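Local coordinates for protein caspase (Drosophila melanogaster, PDB 3SIR) that acts as an effector caspase, a cysteine protease of the apoptosis execution cascade that cleaves baculovirus p35 and lamin DmO in vitro, at residues E47-T50 and R51-Q55. The protein carries 1 engineered substitution. Numbering follows the deposited sequence.
Sequences ENLT and RVLKQ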
# COMPACT_ATOMS: atom_id res chain seq x y z
N GLU A 47 -18.25 15.19 2.63
CA GLU A 47 -19.61 14.78 2.92
C GLU A 47 -19.88 13.40 2.34
O GLU A 47 -20.35 12.50 3.04
CB GLU A 47 -20.62 15.79 2.37
CG GLU A 47 -20.75 17.06 3.22
CD GLU A 47 -21.51 18.16 2.49
OE1 GLU A 47 -22.74 18.04 2.34
OE2 GLU A 47 -20.85 19.13 2.04
N ASN A 48 -19.49 13.22 1.08
CA ASN A 48 -19.46 11.90 0.47
C ASN A 48 -18.78 10.85 1.35
O ASN A 48 -19.45 10.00 1.94
CB ASN A 48 -18.79 11.98 -0.90
CG ASN A 48 -19.74 12.44 -1.99
OD1 ASN A 48 -20.95 12.20 -1.92
ND2 ASN A 48 -19.19 13.04 -3.04
N LEU A 49 -17.47 10.97 1.53
CA LEU A 49 -16.77 10.20 2.54
C LEU A 49 -17.69 9.85 3.71
O LEU A 49 -18.09 8.69 3.86
CB LEU A 49 -15.53 10.95 3.05
CG LEU A 49 -14.21 10.16 3.02
CD1 LEU A 49 -13.33 10.51 4.21
CD2 LEU A 49 -14.46 8.66 2.96
N THR A 50 -18.02 10.85 4.52
CA THR A 50 -19.00 10.72 5.59
C THR A 50 -20.11 9.71 5.25
O THR A 50 -20.33 8.76 6.00
CB THR A 50 -19.63 12.09 5.94
OG1 THR A 50 -18.70 12.85 6.72
CG2 THR A 50 -20.92 11.92 6.74
N ARG A 51 -20.82 9.95 4.16
CA ARG A 51 -21.97 9.13 3.80
C ARG A 51 -21.58 7.67 3.64
O ARG A 51 -22.15 6.77 4.26
CB ARG A 51 -22.57 9.64 2.50
CG ARG A 51 -24.07 9.44 2.36
CD ARG A 51 -24.60 10.32 1.24
NE ARG A 51 -23.71 11.45 1.01
CZ ARG A 51 -24.03 12.72 1.23
NH1 ARG A 51 -25.26 13.05 1.61
NH2 ARG A 51 -23.14 13.68 0.99
N VAL A 52 -20.60 7.43 2.76
CA VAL A 52 -20.17 6.07 2.45
C VAL A 52 -19.72 5.35 3.71
O VAL A 52 -19.95 4.15 3.86
CB VAL A 52 -19.02 6.07 1.44
CG1 VAL A 52 -18.95 4.72 0.74
CG2 VAL A 52 -19.20 7.17 0.42
N LEU A 53 -19.08 6.08 4.62
CA LEU A 53 -18.56 5.48 5.83
C LEU A 53 -19.69 5.21 6.82
O LEU A 53 -19.52 4.42 7.76
CB LEU A 53 -17.50 6.37 6.47
CG LEU A 53 -16.12 6.34 5.81
CD1 LEU A 53 -15.04 6.66 6.83
CD2 LEU A 53 -15.85 4.99 5.17
N LYS A 54 -20.84 5.83 6.58
CA LYS A 54 -22.04 5.55 7.37
C LYS A 54 -22.77 4.35 6.79
O LYS A 54 -23.28 3.51 7.54
CB LYS A 54 -22.97 6.77 7.39
CG LYS A 54 -22.41 7.98 8.14
CD LYS A 54 -23.45 9.07 8.32
CE LYS A 54 -23.10 9.98 9.50
NZ LYS A 54 -23.89 11.24 9.53
N GLN A 55 -22.84 4.28 5.46
CA GLN A 55 -23.37 3.09 4.79
C GLN A 55 -22.57 1.85 5.18
O GLN A 55 -23.11 0.74 5.16
CB GLN A 55 -23.35 3.26 3.27
CG GLN A 55 -24.66 3.74 2.67
CD GLN A 55 -24.46 4.68 1.50
OE1 GLN A 55 -23.81 4.33 0.51
NE2 GLN A 55 -24.95 5.91 1.63
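Glu47 and Arg51 begin the i to i+4 hydrogen-bond pattern of an alpha helix, which runs through consecutive turns of helix 45-55. Arg51 N gives its hydrogen to Glu47 O at 2.8 Å. Val52 N bonds to Asn48 O in the same way, and Leu53 N to Leu49 O. The next bond, Lys54 N to Thr50 O at 3.0 Å, is weak, with an N-H...O angle of only 126°. Lys54 N also donates to Arg51 O, which accepts from Gln55 N as well.

On the inner side, Leu49 and Leu53 run alongside each other in the same direction, with Leu49 CD2 4.0 Å from Leu53 CG. Both are buried against the central sheet of the caspase domain. Leu49 meets Ile25 and Ala92, and Leu53 meets Ala23 and Leu90. Val52 is buried against helix 193-205, at Cys199 and Leu202. Its CG2 branch lies near the Asn48 carbonyl.

Arg51 is on the exposed side. Its chain bends at chi3 (-23°) and turns the guanidinium back toward the preceding turn. There Arg51 NH2 comes 3.6 Å from Glu47 CB. Asn48 OD1 approaches Arg51 NH2 at 3.9 Å, with the amide and guanidinium planes turned 70° to each other. Glu47 OE1 stays 4.6 Å from Arg51 NH2, too far apart for a salt bridge, so any attraction is probably modest.

Thr50 CG2, anti to the backbone N, runs beside the extended Lys54 chain and lies 4.0 Å from Lys54 CE. Thr50 OG1, on the other branch, is hydrogen-bonded to Cys46 O one turn earlier. Thr50 and Lys54 both touch Val60 of strand 59-65, outermost in the sheet of this chain.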